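Local coordinates for protein TRAP dicarboxylate transporter-DctP subunit (Rhodobacter sphaeroides, PDB 4PE3) that probably binds a small organic acid in the periplasm for a TRAP-type membrane transporter, and is seen here in its empty, open form, at residues G114-P119 with H238-V243; V149-L154 with T273-L278. All coordinates share one frame; numbering follows the deposited sequence.

Contact 1. Residues G114-P119 with H238-V243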
loop_
_atom_site.group_PDB
_atom_site.type_symbol
_atom_site.label_atom_id
_atom_site.label_comp_id
_atom_site.label_asym_id
_atom_site.label_seq_id
_atom_site.Cartn_x
_atom_site.Cartn_y
_atom_site.Cartn_z
ATOM N N GLY A 114 -6.992 7.081 -2.815
ATOM C CA GLY A 114 -8.204 7.036 -3.608
ATOM C C GLY A 114 -8.076 6.418 -4.995
ATOM O O GLY A 114 -9.058 6.184 -5.692
ATOM N N ALA A 115 -6.854 6.146 -5.424
ATOM C CA ALA A 115 -6.655 5.625 -6.766
ATOM C C ALA A 115 -7.177 4.209 -6.988
ATOM O O ALA A 115 -7.567 3.861 -8.097
ATOM C CB ALA A 115 -5.184 5.664 -7.118
ATOM N N TRP A 116 -7.145 3.381 -5.944
ATOM C CA TRP A 116 -7.284 1.938 -6.129
ATOM C C TRP A 116 -8.505 1.343 -5.414
ATOM O O TRP A 116 -8.864 1.766 -4.319
ATOM C CB TRP A 116 -6.030 1.197 -5.628
ATOM C CG TRP A 116 -4.733 1.783 -6.108
ATOM C CD1 TRP A 116 -3.697 2.198 -5.332
ATOM C CD2 TRP A 116 -4.350 2.027 -7.461
ATOM N NE1 TRP A 116 -2.698 2.695 -6.113
ATOM C CE2 TRP A 116 -3.055 2.573 -7.426
ATOM C CE3 TRP A 116 -4.961 1.817 -8.696
ATOM C CZ2 TRP A 116 -2.376 2.943 -8.569
ATOM C CZ3 TRP A 116 -4.261 2.175 -9.850
ATOM C CH2 TRP A 116 -2.984 2.727 -9.772
ATOM N N ALA A 117 -9.111 0.357 -6.068
ATOM C CA ALA A 117 -10.243 -0.402 -5.526
ATOM C C ALA A 117 -9.877 -1.868 -5.322
ATOM O O ALA A 117 -10.681 -2.649 -4.808
ATOM C CB ALA A 117 -11.427 -0.288 -6.454
ATOM N N ASP A 118 -8.664 -2.241 -5.730
ATOM C CA ASP A 118 -8.199 -3.612 -5.602
ATOM C C ASP A 118 -6.701 -3.646 -5.829
ATOM O O ASP A 118 -6.198 -2.890 -6.678
ATOM C CB ASP A 118 -8.841 -4.521 -6.634
ATOM C CG ASP A 118 -8.568 -5.972 -6.348
ATOM O OD1 ASP A 118 -9.248 -6.553 -5.469
ATOM O OD2 ASP A 118 -7.618 -6.516 -6.931
ATOM N N PRO A 119 -5.969 -4.556 -5.143
ATOM C CA PRO A 119 -4.520 -4.583 -5.382
ATOM C C PRO A 119 -4.154 -4.847 -6.844
ATOM O O PRO A 119 -3.115 -4.373 -7.289
ATOM C CB PRO A 119 -4.034 -5.717 -4.476
ATOM C CG PRO A 119 -5.012 -5.743 -3.351
ATOM C CD PRO A 119 -6.331 -5.328 -3.937
ATOM N N HIS A 238 -9.562 4.030 -0.332
ATOM C CA HIS A 238 -8.631 5.119 -0.111
ATOM C C HIS A 238 -7.181 4.816 0.227
ATOM O O HIS A 238 -6.337 5.668 -0.032
ATOM C CB HIS A 238 -9.193 6.114 0.894
ATOM C CG HIS A 238 -8.835 5.798 2.301
ATOM N ND1 HIS A 238 -9.487 4.840 3.045
ATOM C CD2 HIS A 238 -7.859 6.298 3.094
ATOM C CE1 HIS A 238 -8.919 4.755 4.235
ATOM N NE2 HIS A 238 -7.938 5.640 4.295
ATOM N N SER A 239 -6.843 3.656 0.792
ATOM C CA SER A 239 -5.484 3.418 1.252
ATOM C C SER A 239 -4.981 2.033 0.852
ATOM O O SER A 239 -5.544 1.017 1.273
ATOM C CB SER A 239 -5.389 3.571 2.757
ATOM O OG SER A 239 -4.028 3.346 3.126
ATOM N N LEU A 240 -3.932 1.983 0.040
ATOM C CA LEU A 240 -3.376 0.740 -0.444
ATOM C C LEU A 240 -1.859 0.943 -0.525
ATOM O O LEU A 240 -1.340 1.353 -1.570
ATOM C CB LEU A 240 -3.977 0.385 -1.809
ATOM C CG LEU A 240 -3.876 -1.073 -2.263
ATOM C CD1 LEU A 240 -4.818 -1.347 -3.451
ATOM C CD2 LEU A 240 -2.456 -1.410 -2.627
ATOM N N PRO A 241 -1.139 0.705 0.577
ATOM C CA PRO A 241 0.289 1.036 0.601
ATOM C C PRO A 241 1.158 0.163 -0.308
ATOM O O PRO A 241 0.952 -1.037 -0.436
ATOM C CB PRO A 241 0.683 0.827 2.063
ATOM C CG PRO A 241 -0.602 0.859 2.828
ATOM C CD PRO A 241 -1.658 0.356 1.909
ATOM N N LEU A 242 2.146 0.792 -0.937
ATOM C CA LEU A 242 3.110 0.119 -1.807
ATOM C C LEU A 242 4.313 -0.315 -0.988
ATOM O O LEU A 242 4.943 0.503 -0.324
ATOM C CB LEU A 242 3.557 1.067 -2.928
ATOM C CG LEU A 242 4.329 0.517 -4.114
ATOM C CD1 LEU A 242 4.290 1.455 -5.308
ATOM C CD2 LEU A 242 5.764 0.298 -3.710
ATOM N N VAL A 243 4.590 -1.613 -1.026
ATOM C CA VAL A 243 5.817 -2.164 -0.445
ATOM C C VAL A 243 6.730 -2.565 -1.594
ATOM O O VAL A 243 6.332 -3.285 -2.517
ATOM C CB VAL A 243 5.500 -3.351 0.478
ATOM C CG1 VAL A 243 6.711 -4.190 0.736
ATOM C CG2 VAL A 243 4.934 -2.822 1.760
#
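L240 drives one methyl, CD1, into the bend made by W116, D118 and P119, and this buried meeting of two loops lies close to the middle of a two-domain periplasmic solute-binding protein of family 7. L240 has the most surface covered here, W116 comes next and H238 third. L240 CD1 lies 3.6 Å from W116 CB. The backbone entering helix 119-128 also closes in, with P119 CA 3.8 Å from L240 CD1. With L240 CG anti to its own backbone N (chi1 -160°), the branch reaches across to the 114-119 loop, and the two side chains cross at about a right angle. The indole is met at its edge, near the ring plane: W116 CD1 is 4.0 Å from L240 CB. A115 folds back over one indole face, its CB 3.7 Å above the plane and over the centre, while helix 324-339 supplies further apolar cover through L333, Y336 and L337. M122 of helix 119-128 touches both W116 and L240. D118 turns away to act as N-cap of that helix, its OD2 accepting from the backbone N of A120. At the other end of the contact H238 takes part through its backbone; its imidazole is engaged elsewhere, NE2 hydrogen-bonded to D213, a zinc ligand, and the ring meeting F185 edge-to-face. Across the loops G114 N donates to H238 O at 3.2 Å, a bent bond (140°) whose donor sits above the carbonyl plane, 36° out of it.

Contact 2. Residues V149-L154 with T273-L278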
loop_
_atom_site.group_PDB
_atom_site.type_symbol
_atom_site.label_atom_id
_atom_site.label_comp_id
_atom_site.label_asym_id
_atom_site.label_seq_id
_atom_site.Cartn_x
_atom_site.Cartn_y
_atom_site.Cartn_z
ATOM N N VAL A 149 6.709 -5.071 -6.800
ATOM C CA VAL A 149 5.841 -4.461 -5.819
ATOM C C VAL A 149 5.069 -5.519 -5.035
ATOM O O VAL A 149 4.809 -6.630 -5.520
ATOM C CB VAL A 149 4.865 -3.450 -6.519
ATOM C CG1 VAL A 149 3.761 -4.179 -7.274
ATOM C CG2 VAL A 149 4.295 -2.507 -5.517
ATOM N N SER A 150 4.712 -5.166 -3.805
ATOM C CA SER A 150 3.782 -5.951 -3.018
ATOM C C SER A 150 2.957 -4.983 -2.204
ATOM O O SER A 150 3.091 -3.786 -2.347
ATOM C CB SER A 150 4.570 -6.895 -2.125
ATOM O OG SER A 150 5.548 -6.194 -1.370
ATOM N N THR A 151 2.075 -5.503 -1.355
ATOM C CA THR A 151 1.303 -4.649 -0.468
ATOM C C THR A 151 0.854 -5.388 0.800
ATOM O O THR A 151 0.578 -6.573 0.757
ATOM C CB THR A 151 0.068 -4.092 -1.226
ATOM O OG1 THR A 151 -0.703 -3.244 -0.364
ATOM C CG2 THR A 151 -0.795 -5.224 -1.701
ATOM N N PRO A 152 0.742 -4.665 1.913
ATOM C CA PRO A 152 0.078 -5.253 3.084
ATOM C C PRO A 152 -1.455 -5.189 2.981
ATOM O O PRO A 152 -2.151 -5.606 3.918
ATOM C CB PRO A 152 0.554 -4.370 4.231
ATOM C CG PRO A 152 0.779 -3.035 3.573
ATOM C CD PRO A 152 1.332 -3.350 2.218
ATOM N N GLY A 153 -1.976 -4.650 1.880
ATOM C CA GLY A 153 -3.399 -4.764 1.593
ATOM C C GLY A 153 -4.144 -3.461 1.383
ATOM O O GLY A 153 -3.766 -2.417 1.914
ATOM N N LEU A 154 -5.193 -3.534 0.578
ATOM C CA LEU A 154 -6.155 -2.438 0.480
ATOM C C LEU A 154 -6.931 -2.399 1.788
ATOM O O LEU A 154 -7.502 -3.426 2.206
ATOM C CB LEU A 154 -7.089 -2.678 -0.689
ATOM C CG LEU A 154 -8.258 -1.718 -0.833
ATOM C CD1 LEU A 154 -7.798 -0.278 -1.000
ATOM C CD2 LEU A 154 -9.147 -2.180 -1.987
ATOM N N THR A 273 1.056 -14.476 -3.611
ATOM C CA THR A 273 0.732 -15.254 -2.418
ATOM C C THR A 273 0.256 -14.319 -1.315
ATOM O O THR A 273 -0.701 -14.633 -0.589
ATOM C CB THR A 273 1.951 -16.060 -1.930
ATOM O OG1 THR A 273 2.370 -16.937 -2.981
ATOM C CG2 THR A 273 1.631 -16.861 -0.662
ATOM N N GLN A 274 0.925 -13.187 -1.162
ATOM C CA GLN A 274 0.546 -12.196 -0.176
ATOM C C GLN A 274 -0.854 -11.636 -0.474
ATOM O O GLN A 274 -1.715 -11.609 0.394
ATOM C CB GLN A 274 1.567 -11.071 -0.094
ATOM C CG GLN A 274 1.182 -9.940 0.850
ATOM C CD GLN A 274 2.351 -9.055 1.204
ATOM O OE1 GLN A 274 3.043 -8.567 0.327
ATOM N NE2 GLN A 274 2.565 -8.832 2.498
ATOM N N ILE A 275 -1.096 -11.213 -1.708
ATOM C CA ILE A 275 -2.398 -10.649 -2.041
ATOM C C ILE A 275 -3.504 -11.669 -1.831
ATOM O O ILE A 275 -4.554 -11.330 -1.306
ATOM C CB ILE A 275 -2.383 -10.058 -3.452
ATOM C CG1 ILE A 275 -1.645 -8.717 -3.372
ATOM C CG2 ILE A 275 -3.799 -9.904 -4.002
ATOM C CD1 ILE A 275 -0.799 -8.463 -4.522
ATOM N N ASP A 276 -3.276 -12.913 -2.225
ATOM C CA ASP A 276 -4.315 -13.929 -2.097
ATOM C C ASP A 276 -4.547 -14.276 -0.625
ATOM O O ASP A 276 -5.687 -14.492 -0.199
ATOM C CB ASP A 276 -3.957 -15.169 -2.930
ATOM C CG ASP A 276 -3.955 -14.904 -4.430
ATOM O OD1 ASP A 276 -4.468 -13.844 -4.858
ATOM O OD2 ASP A 276 -3.443 -15.771 -5.180
ATOM N N THR A 277 -3.496 -14.290 0.177
ATOM C CA THR A 277 -3.640 -14.578 1.599
ATOM C C THR A 277 -4.446 -13.473 2.290
ATOM O O THR A 277 -5.361 -13.728 3.074
ATOM C CB THR A 277 -2.261 -14.738 2.276
ATOM O OG1 THR A 277 -1.594 -15.878 1.713
ATOM C CG2 THR A 277 -2.373 -14.943 3.768
ATOM N N LEU A 278 -4.126 -12.229 1.983
ATOM C CA LEU A 278 -4.855 -11.079 2.509
ATOM C C LEU A 278 -6.321 -11.147 2.091
ATOM O O LEU A 278 -7.212 -10.861 2.879
ATOM C CB LEU A 278 -4.226 -9.781 1.991
ATOM C CG LEU A 278 -2.838 -9.414 2.520
ATOM C CD1 LEU A 278 -2.188 -8.354 1.687
ATOM C CD2 LEU A 278 -2.944 -8.944 3.964
HETATM O O HOH W 1 3.946 -6.218 0.852
#
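The end of strand 144-150 and the loop after it run past one side of helix 257-291, the backbones nearest at G153 and L278, with no direct hydrogen bond between the segments. Q274 reaches out, CG anti to its backbone N (chi1 176°) and the chain extended beyond; the T151 carbonyl oxygen sits over one face of the Q274 amide, T151 O 3.1 Å from Q274 CD, so it meets the carbon and not the N-H. Q274 OE1 accepts from a water 2.6 Å away, which is also hydrogen-bonded to S150 OG, so the strand end and the helix are bridged through solvent; Q274 NE2 goes to N45 of helix 44-59. A leucine in place of Q274 would probably leave the bridging water without its acceptor on the helix and N45 without its amide partner. Here the loop that leaves strand 144-150, an outermost strand of the five-stranded sheet, packs on the long helix 257-291 of the solute-binding fold. In that loop T151 forms an ST turn, OG1 accepting from G153 N at 2.9 Å in a nearly straight bond (162°), and the same OG1 is bonded to P241 O. The side chains of T151 and I275 cross at about a right angle, T151 CG2 lying 4.0 Å from I275 CG1. L278 splits its methyls over the turn, CD1 lying 3.4 Å from T151 O and CD2 3.4 Å from P152 O.

From the N terminus the chain reaches 114-119 first, then 149-154, 238-243 and finally 273-278, so the two contacts cross. Contact 1 closes a loop of 118 intervening residues between the approach to helix 119-128 and the approach to strand 243-248; contact 2 closes one of equal length between the end of strand 144-150 and helix 257-291. Their centres are 11 Å apart and they meet directly: V243 O probably accepts from S150 N at 2.8 Å, where strands 243-248 and 144-150 run antiparallel. L242 packs on V149 and A117 on L154. The two contacts thus place 149-154 between the buried loops and the long helix.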